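Local coordinates for protein manganese-dependent inorganic pyrophosphatase (PDB 2EB0) that catalyses the hydrolysis of inorganic diphosphate to two phosphates with the help of two manganese ions per subunit, at residues Asp147-Lys152 with Thr254-Glu259; Ser153-Asp158 with Val290-Lys295; Ser261-Val266 with Val285-Val290. All coordinates share one frame; numbering follows the deposited sequence.

From the N terminus, the chain reaches the last turn of helix 134-148 at the metal ligand Asp147 and passes on through Asp147-Lys152 and Ser153-Asp158, the first halves of contacts 1 and 2. The loop of contact 1 closes at Thr254-Glu259, on the end of strand 248-255. Contact 3 then opens and closes in series, joining Ser261-Val266 to Val285-Val290. Contact 2 closes last, at Val290-Lys295, so it crosses contact 1 and encloses contact 3, with which it shares Val290. Contacts 1 and 2 tie the region following a manganese-binding helix to the mixed sheet and helix 293-306 of the DHHA2 part; contact 3 pairs that sheet's two last strands and takes in the turn toward the helix.

Contact 1: residues Asp147-Lys152 with Thr254-Glu259; sequences DTVLFK and TDIMKE. With MN (manganese (II) ion), chain E.
Val149 and Ile256 supply the apolar part of the contact. CG1 of Val149, anti to its backbone N (chi1 -170°), points across to CG2 of Ile256 at 4.0 Å, and Leu184 of helix 176-188 and Glu219 of strand 211-220 also touch the valine. The extended Lys152 chain passes Ile256 at about a right angle, laying its CD and NZ against the same CG2 methyl. The bent side chain of Met257 returns toward the contact, so that its SD stands 3.7 Å from Lys152 NZ.

Polar linkage is indirect. Lys152 NZ gives a hydrogen bond of 2.7 Å to a water, which lies within donating distance of Glu259 OE2 (2.9 Å) and Ile256 O (3.2 Å), though it may not serve both at once. The charged atoms Lys152 NZ and Glu259 OE2 stay 5.0 Å apart, without a direct salt bridge.

Within Asp147-Lys152 the turn is pinned locally. Val149, with positive phi, is the C-prime residue of a Schellman motif ending helix 134-148, and Thr148 OG1 accepts from Phe151 N at 2.9 Å in an ST motif. At the start of this run Asp147 OD2 binds manganese at 2.4 Å, together with Asp13, Asp66 and His88. The loop that follows a metal-binding helix end therefore meets the loop at the end of strand 248-255 through one small apolar patch and a water-mediated pairing of opposite charges.

Contact 2: residues Ser153-Asp158 with Val290-Lys295; sequences SPTTTD and VMSRKK
Ser153 and Met291 bring their CA atoms to 5.8 Å where a type I turn, Ser153 to Thr156, faces the N-terminal end of helix 293-306. Thr155 is central: its methyl CG2, anti to the carbonyl carbon, is directed at the helix start and lies 3.3 Å from Ser292 OG, with CB of Lys295 and CG of Lys294 close by. Ser292 is the N-cap, its OG accepting from Lys295 N at 2.9 Å, while its CB packs against Ser153 OG and Pro154 CG. An alanine here would probably leave Lys295 N without its capping acceptor and open a gap beside the Thr155 methyl.

The extended Lys295 chain runs past Thr155 in the opposite direction and ends in a hydrogen bond of 2.9 Å from NZ to Pro154 O, approaching from above the carbonyl plane. On the facing segment, Ser153 OG and Thr155 OG1 are hydrogen-bonded at 3.0 Å, and Ser153 O accepts from both Thr156 OG1 and Thr156 N.

Lys294, bent at chi3 and chi4, turns back to a water that it meets with NZ at 2.9 Å; the same water binds Thr155 OG1 at 2.7 Å. The Lys294 side chain also touches the manganese ligand His88 and Pro98 of the second subunit. Ser292 to Gln296 form the Ser-Arg-Lys-Lys-Gln signature of family II pyrophosphatases, which in relatives helps bind substrate phosphate; the turn therefore probably helps position this basic run beside the metals.

Contact 3: residues Ser261-Val266 with Val285-Val290; sequences SEALVV and VFLEGV
Ser261 and Leu287 form an antiparallel hydrogen-bonded pair in which each residue donates to the other. Leu287 N reaches Ser261 O at 2.6 Å, a nearly straight bond (170° at the hydrogen), and Ser261 N returns one of 3.1 Å to Leu287 O. That carbonyl also receives a weak bond from Val290 N, closing the type II turn Leu287 to Val290, with Gly289 at positive phi. Two residues along, Ala263 N donates to Val285 O at 2.7 Å, while Val285 N gives Ala263 O a more bent bond (149°). Between these pairs Glu262 faces Phe286 as a non-hydrogen-bonded pair; Glu262 N and O take no part in the bonding across the two segments, but backbone bonds join Glu262 to Ile253 on the neighbouring strand.

The ladder makes strand 284-287 the outermost member of the five-stranded mixed sheet of the DHHA2 domain, beside strand 260-267. Just past it the chain turns back, and Ser261 OG, anti to its own carbonyl carbon (chi1 -62°), donates to Val290 O at 2.6 Å. The same hydroxyl is hydrogen-bonded to Thr254 OG1, so one buried oxygen links strand 248-255 to the turn. Gly289 O is taken by Gln296 NE2 of helix 293-306.

On the face carrying Ser261, Ala263 and Leu287, Ala263 CB meets Leu287 CD1 at 4.1 Å and Val285 CG2 at 4.3 Å, with Phe272 of helix 269-275 beside Ala263 and Val285. On the other face the Phe286 ring, its CG anti to the backbone N, lies along the Ser261-Glu262 backbone, with CD1 3.5 Å from Ser261 O and Glu262 CB beyond. The carboxylate of Glu262 pairs with Lys230 through OE1 in a salt bridge, and OE2 makes a weak bond with Ser284 OG.

Contact 1: residues Asp147-Lys152 with Thr254-Glu259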
loop_
_atom_site.group_PDB
_atom_site.type_symbol
_atom_site.label_atom_id
_atom_site.label_comp_id
_atom_site.label_asym_id
_atom_site.label_seq_id
_atom_site.Cartn_x
_atom_site.Cartn_y
_atom_site.Cartn_z
ATOM N N ASP B 147 21.133 4.184 1.530
ATOM C CA ASP B 147 19.883 4.827 1.160
ATOM C C ASP B 147 19.710 6.256 1.675
ATOM O O ASP B 147 19.118 7.097 0.998
ATOM C CB ASP B 147 18.720 3.956 1.614
ATOM C CG ASP B 147 17.928 3.413 0.451
ATOM O OD1 ASP B 147 18.544 3.049 -0.574
ATOM O OD2 ASP B 147 16.691 3.345 0.561
ATOM N N THR B 148 20.226 6.531 2.864
ATOM C CA THR B 148 20.102 7.859 3.430
ATOM C C THR B 148 21.292 8.732 3.056
ATOM O O THR B 148 21.300 9.923 3.345
ATOM C CB THR B 148 19.987 7.803 4.967
ATOM O OG1 THR B 148 21.158 7.187 5.529
ATOM C CG2 THR B 148 18.761 7.017 5.360
ATOM N N VAL B 149 22.278 8.149 2.383
ATOM C CA VAL B 149 23.477 8.891 2.011
ATOM C C VAL B 149 24.090 9.407 3.315
ATOM O O VAL B 149 24.337 10.608 3.486
ATOM C CB VAL B 149 23.156 10.093 1.097
ATOM C CG1 VAL B 149 24.449 10.677 0.542
ATOM C CG2 VAL B 149 22.215 9.662 -0.028
ATOM N N LEU B 150 24.321 8.477 4.230
ATOM C CA LEU B 150 24.886 8.779 5.536
ATOM C C LEU B 150 24.028 9.793 6.289
ATOM O O LEU B 150 24.528 10.792 6.806
ATOM C CB LEU B 150 26.319 9.299 5.403
ATOM C CG LEU B 150 27.345 8.711 6.383
ATOM C CD1 LEU B 150 28.498 9.688 6.539
ATOM C CD2 LEU B 150 26.720 8.451 7.736
ATOM N N PHE B 151 22.727 9.533 6.324
ATOM C CA PHE B 151 21.777 10.377 7.035
ATOM C C PHE B 151 21.717 11.825 6.552
ATOM O O PHE B 151 21.283 12.708 7.287
ATOM C CB PHE B 151 22.097 10.343 8.528
ATOM C CG PHE B 151 22.438 8.971 9.034
ATOM C CD1 PHE B 151 23.716 8.686 9.503
ATOM C CD2 PHE B 151 21.481 7.957 9.031
ATOM C CE1 PHE B 151 24.037 7.407 9.961
ATOM C CE2 PHE B 151 21.785 6.683 9.483
ATOM C CZ PHE B 151 23.069 6.403 9.950
ATOM N N LYS B 152 22.138 12.067 5.315
ATOM C CA LYS B 152 22.108 13.416 4.768
ATOM C C LYS B 152 20.798 13.664 4.033
ATOM O O LYS B 152 20.283 14.780 4.016
ATOM C CB LYS B 152 23.292 13.627 3.825
ATOM C CG LYS B 152 24.632 13.494 4.519
ATOM C CD LYS B 152 25.789 13.750 3.576
ATOM C CE LYS B 152 27.093 13.774 4.353
ATOM N NZ LYS B 152 28.250 14.199 3.520
ATOM N N THR B 254 23.757 14.354 -8.266
ATOM C CA THR B 254 23.688 14.717 -6.855
ATOM C C THR B 254 25.038 14.998 -6.180
ATOM O O THR B 254 25.931 14.146 -6.110
ATOM C CB THR B 254 22.910 13.626 -6.082
ATOM O OG1 THR B 254 21.579 13.547 -6.611
ATOM C CG2 THR B 254 22.843 13.935 -4.597
ATOM N N ASP B 255 25.175 16.225 -5.701
ATOM C CA ASP B 255 26.384 16.660 -5.026
ATOM C C ASP B 255 26.215 16.327 -3.547
ATOM O O ASP B 255 25.533 17.034 -2.815
ATOM C CB ASP B 255 26.555 18.160 -5.224
ATOM C CG ASP B 255 27.840 18.682 -4.633
ATOM O OD1 ASP B 255 28.594 19.334 -5.388
ATOM O OD2 ASP B 255 28.092 18.447 -3.425
ATOM N N ILE B 256 26.838 15.243 -3.113
ATOM C CA ILE B 256 26.712 14.815 -1.729
ATOM C C ILE B 256 27.087 15.884 -0.709
ATOM O O ILE B 256 26.409 16.028 0.296
ATOM C CB ILE B 256 27.531 13.526 -1.483
ATOM C CG1 ILE B 256 26.908 12.373 -2.279
ATOM C CG2 ILE B 256 27.555 13.186 0.008
ATOM C CD1 ILE B 256 27.755 11.126 -2.329
ATOM N N MET B 257 28.141 16.648 -0.960
ATOM C CA MET B 257 28.533 17.677 -0.002
ATOM C C MET B 257 27.602 18.896 -0.003
ATOM O O MET B 257 27.228 19.380 1.059
ATOM C CB MET B 257 29.984 18.107 -0.240
ATOM C CG MET B 257 30.989 16.950 -0.138
ATOM S SD MET B 257 30.686 15.813 1.263
ATOM C CE MET B 257 31.389 16.764 2.613
ATOM N N LYS B 258 27.218 19.390 -1.178
ATOM C CA LYS B 258 26.311 20.533 -1.231
ATOM C C LYS B 258 24.870 20.083 -1.008
ATOM O O LYS B 258 23.957 20.901 -0.939
ATOM C CB LYS B 258 26.413 21.254 -2.576
ATOM C CG LYS B 258 27.463 22.352 -2.608
ATOM C CD LYS B 258 27.525 23.039 -3.963
ATOM C CE LYS B 258 28.093 22.112 -5.031
ATOM N NZ LYS B 258 29.471 21.617 -4.698
ATOM N N GLU B 259 24.667 18.776 -0.906
ATOM C CA GLU B 259 23.331 18.240 -0.687
ATOM C C GLU B 259 22.326 18.873 -1.639
ATOM O O GLU B 259 21.304 19.421 -1.226
ATOM C CB GLU B 259 22.930 18.455 0.777
ATOM C CG GLU B 259 23.589 17.443 1.713
ATOM C CD GLU B 259 23.573 17.856 3.174
ATOM O OE1 GLU B 259 22.551 18.404 3.638
ATOM O OE2 GLU B 259 24.586 17.615 3.864
HETATM MN MN MN E . 15.595 1.696 -0.774
HETATM O O HOH W 1 27.256 16.706 3.268
#

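Contact 2: residues Ser153-Asp158 with Val290-Lys295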
loop_
_atom_site.group_PDB
_atom_site.type_symbol
_atom_site.label_atom_id
_atom_site.label_comp_id
_atom_site.label_asym_id
_atom_site.label_seq_id
_atom_site.Cartn_x
_atom_site.Cartn_y
_atom_site.Cartn_z
ATOM N N SER B 153 20.255 12.615 3.429
ATOM C CA SER B 153 19.004 12.731 2.692
ATOM C C SER B 153 17.820 13.060 3.600
ATOM O O SER B 153 17.770 12.636 4.755
ATOM C CB SER B 153 18.718 11.432 1.944
ATOM O OG SER B 153 17.410 11.451 1.413
ATOM N N PRO B 154 16.849 13.830 3.085
ATOM C CA PRO B 154 15.680 14.188 3.889
ATOM C C PRO B 154 14.748 13.016 4.195
ATOM O O PRO B 154 13.776 13.173 4.931
ATOM C CB PRO B 154 15.016 15.292 3.067
ATOM C CG PRO B 154 15.411 14.966 1.676
ATOM C CD PRO B 154 16.865 14.588 1.826
ATOM N N THR B 155 15.031 11.844 3.631
ATOM C CA THR B 155 14.219 10.666 3.920
ATOM C C THR B 155 14.676 10.123 5.269
ATOM O O THR B 155 13.974 9.340 5.918
ATOM C CB THR B 155 14.424 9.546 2.897
ATOM O OG1 THR B 155 15.828 9.279 2.763
ATOM C CG2 THR B 155 13.820 9.928 1.557
ATOM N N THR B 156 15.869 10.539 5.681
ATOM C CA THR B 156 16.416 10.096 6.951
ATOM C C THR B 156 15.466 10.475 8.072
ATOM O O THR B 156 15.000 11.607 8.142
ATOM C CB THR B 156 17.769 10.755 7.260
ATOM O OG1 THR B 156 18.698 10.483 6.203
ATOM C CG2 THR B 156 18.319 10.220 8.574
ATOM N N THR B 157 15.173 9.509 8.932
ATOM C CA THR B 157 14.310 9.717 10.080
ATOM C C THR B 157 15.075 9.216 11.306
ATOM O O THR B 157 16.132 8.569 11.178
ATOM C CB THR B 157 12.981 8.932 9.961
ATOM O OG1 THR B 157 13.257 7.530 9.890
ATOM C CG2 THR B 157 12.210 9.362 8.721
ATOM N N ASP B 158 14.547 9.526 12.486
ATOM C CA ASP B 158 15.175 9.121 13.740
ATOM C C ASP B 158 15.291 7.611 13.777
ATOM O O ASP B 158 16.273 7.071 14.271
ATOM C CB ASP B 158 14.349 9.609 14.939
ATOM C CG ASP B 158 14.441 11.115 15.144
ATOM O OD1 ASP B 158 13.736 11.637 16.032
ATOM O OD2 ASP B 158 15.219 11.779 14.425
ATOM N N VAL B 290 17.851 19.395 -2.899
ATOM C CA VAL B 290 17.247 18.193 -3.478
ATOM C C VAL B 290 18.217 17.008 -3.583
ATOM O O VAL B 290 19.154 17.029 -4.380
ATOM C CB VAL B 290 16.668 18.507 -4.885
ATOM C CG1 VAL B 290 16.089 17.255 -5.510
ATOM C CG2 VAL B 290 15.600 19.593 -4.776
ATOM N N MET B 291 17.990 15.982 -2.763
ATOM C CA MET B 291 18.826 14.781 -2.775
ATOM C C MET B 291 18.004 13.511 -2.961
ATOM O O MET B 291 18.519 12.495 -3.426
ATOM C CB MET B 291 19.594 14.626 -1.467
ATOM C CG MET B 291 20.734 15.585 -1.234
ATOM S SD MET B 291 21.635 15.063 0.249
ATOM C CE MET B 291 22.812 13.923 -0.474
ATOM N N SER B 292 16.730 13.567 -2.585
ATOM C CA SER B 292 15.874 12.392 -2.671
ATOM C C SER B 292 14.929 12.331 -3.848
ATOM O O SER B 292 14.034 13.165 -4.002
ATOM C CB SER B 292 15.052 12.238 -1.394
ATOM O OG SER B 292 14.152 11.156 -1.533
ATOM N N ARG B 293 15.128 11.309 -4.661
ATOM C CA ARG B 293 14.292 11.081 -5.814
ATOM C C ARG B 293 12.869 10.821 -5.343
ATOM O O ARG B 293 11.938 11.502 -5.762
ATOM C CB ARG B 293 14.819 9.872 -6.587
ATOM C CG ARG B 293 13.983 9.443 -7.766
ATOM C CD ARG B 293 14.834 8.624 -8.721
ATOM N NE ARG B 293 15.468 7.492 -8.051
ATOM C CZ ARG B 293 16.501 6.807 -8.538
ATOM N NH1 ARG B 293 17.039 7.136 -9.709
ATOM N NH2 ARG B 293 16.992 5.788 -7.851
ATOM N N LYS B 294 12.713 9.852 -4.445
ATOM C CA LYS B 294 11.399 9.467 -3.943
ATOM C C LYS B 294 10.672 10.510 -3.105
ATOM O O LYS B 294 9.450 10.470 -2.985
ATOM C CB LYS B 294 11.506 8.179 -3.107
ATOM C CG LYS B 294 12.013 8.416 -1.689
ATOM C CD LYS B 294 11.852 7.196 -0.788
ATOM C CE LYS B 294 12.725 6.042 -1.231
ATOM N NZ LYS B 294 14.168 6.404 -1.240
ATOM N N LYS B 295 11.403 11.442 -2.517
ATOM C CA LYS B 295 10.751 12.415 -1.665
ATOM C C LYS B 295 10.719 13.846 -2.195
ATOM O O LYS B 295 9.829 14.615 -1.848
ATOM C CB LYS B 295 11.414 12.386 -0.289
ATOM C CG LYS B 295 10.722 13.216 0.773
ATOM C CD LYS B 295 11.275 12.875 2.148
ATOM C CE LYS B 295 10.459 13.524 3.256
ATOM N NZ LYS B 295 10.897 13.034 4.592
HETATM O O HOH W 2 15.707 7.120 1.070
#

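Contact 3: residues Ser261-Val266 with Val285-Val290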
loop_
_atom_site.group_PDB
_atom_site.type_symbol
_atom_site.label_atom_id
_atom_site.label_comp_id
_atom_site.label_asym_id
_atom_site.label_seq_id
_atom_site.Cartn_x
_atom_site.Cartn_y
_atom_site.Cartn_z
ATOM N N SER B 261 21.114 18.761 -6.222
ATOM C CA SER B 261 21.230 18.015 -7.462
ATOM C C SER B 261 21.074 18.870 -8.698
ATOM O O SER B 261 20.220 19.749 -8.748
ATOM C CB SER B 261 20.185 16.898 -7.511
ATOM O OG SER B 261 20.367 15.969 -6.459
ATOM N N GLU B 262 21.908 18.606 -9.696
ATOM C CA GLU B 262 21.804 19.317 -10.958
ATOM C C GLU B 262 20.890 18.418 -11.770
ATOM O O GLU B 262 21.230 17.270 -12.044
ATOM C CB GLU B 262 23.155 19.428 -11.665
ATOM C CG GLU B 262 23.102 20.326 -12.890
ATOM C CD GLU B 262 24.352 20.247 -13.753
ATOM O OE1 GLU B 262 25.472 20.202 -13.198
ATOM O OE2 GLU B 262 24.211 20.246 -14.994
ATOM N N ALA B 263 19.724 18.924 -12.139
ATOM C CA ALA B 263 18.800 18.118 -12.913
ATOM C C ALA B 263 18.950 18.340 -14.407
ATOM O O ALA B 263 18.915 19.472 -14.875
ATOM C CB ALA B 263 17.373 18.420 -12.490
ATOM N N LEU B 264 19.135 17.252 -15.148
ATOM C CA LEU B 264 19.230 17.317 -16.604
ATOM C C LEU B 264 17.812 17.013 -17.070
ATOM O O LEU B 264 17.225 16.010 -16.656
ATOM C CB LEU B 264 20.185 16.259 -17.147
ATOM C CG LEU B 264 21.642 16.267 -16.675
ATOM C CD1 LEU B 264 22.426 15.244 -17.489
ATOM C CD2 LEU B 264 22.251 17.646 -16.852
ATOM N N VAL B 265 17.260 17.871 -17.924
ATOM C CA VAL B 265 15.890 17.682 -18.381
ATOM C C VAL B 265 15.765 17.383 -19.870
ATOM O O VAL B 265 16.194 18.167 -20.715
ATOM C CB VAL B 265 15.038 18.914 -18.021
ATOM C CG1 VAL B 265 13.575 18.660 -18.362
ATOM C CG2 VAL B 265 15.186 19.221 -16.540
ATOM N N VAL B 266 15.160 16.240 -20.177
ATOM C CA VAL B 266 14.979 15.802 -21.554
ATOM C C VAL B 266 13.522 15.447 -21.853
ATOM O O VAL B 266 12.903 14.649 -21.136
ATOM C CB VAL B 266 15.845 14.560 -21.846
ATOM C CG1 VAL B 266 15.954 14.346 -23.347
ATOM C CG2 VAL B 266 17.218 14.723 -21.217
ATOM N N VAL B 285 19.133 22.411 -14.554
ATOM C CA VAL B 285 18.958 23.382 -13.480
ATOM C C VAL B 285 19.426 22.741 -12.180
ATOM O O VAL B 285 19.247 21.539 -11.972
ATOM C CB VAL B 285 17.470 23.797 -13.298
ATOM C CG1 VAL B 285 17.013 24.656 -14.453
ATOM C CG2 VAL B 285 16.595 22.563 -13.195
ATOM N N PHE B 286 20.026 23.538 -11.304
ATOM C CA PHE B 286 20.483 23.011 -10.029
ATOM C C PHE B 286 19.355 23.134 -9.017
ATOM O O PHE B 286 18.837 24.225 -8.796
ATOM C CB PHE B 286 21.689 23.782 -9.510
ATOM C CG PHE B 286 22.299 23.171 -8.284
ATOM C CD1 PHE B 286 22.975 21.954 -8.364
ATOM C CD2 PHE B 286 22.187 23.795 -7.048
ATOM C CE1 PHE B 286 23.531 21.368 -7.227
ATOM C CE2 PHE B 286 22.738 23.217 -5.904
ATOM C CZ PHE B 286 23.413 22.000 -5.994
ATOM N N LEU B 287 18.973 22.016 -8.411
ATOM C CA LEU B 287 17.912 22.035 -7.417
ATOM C C LEU B 287 18.530 22.011 -6.021
ATOM O O LEU B 287 19.099 20.999 -5.584
ATOM C CB LEU B 287 16.978 20.840 -7.619
ATOM C CG LEU B 287 16.265 20.822 -8.975
ATOM C CD1 LEU B 287 15.407 19.583 -9.099
ATOM C CD2 LEU B 287 15.411 22.068 -9.117
ATOM N N GLU B 288 18.418 23.139 -5.332
ATOM C CA GLU B 288 18.964 23.290 -3.987
ATOM C C GLU B 288 18.284 22.425 -2.940
ATOM O O GLU B 288 17.059 22.414 -2.831
ATOM C CB GLU B 288 18.895 24.758 -3.553
ATOM C CG GLU B 288 20.190 25.523 -3.741
ATOM C CD GLU B 288 21.249 25.130 -2.721
ATOM O OE1 GLU B 288 21.005 25.299 -1.505
ATOM O OE2 GLU B 288 22.328 24.651 -3.131
ATOM N N GLY B 289 19.100 21.707 -2.175
ATOM C CA GLY B 289 18.595 20.852 -1.113
ATOM C C GLY B 289 17.975 19.554 -1.585
ATOM O O GLY B 289 17.611 18.707 -0.768
ATOM N N VAL B 290 17.851 19.395 -2.899
ATOM C CA VAL B 290 17.247 18.193 -3.478
ATOM C C VAL B 290 18.217 17.008 -3.583
ATOM O O VAL B 290 19.154 17.029 -4.380
ATOM C CB VAL B 290 16.668 18.507 -4.885
ATOM C CG1 VAL B 290 16.089 17.255 -5.510
ATOM C CG2 VAL B 290 15.600 19.593 -4.776
#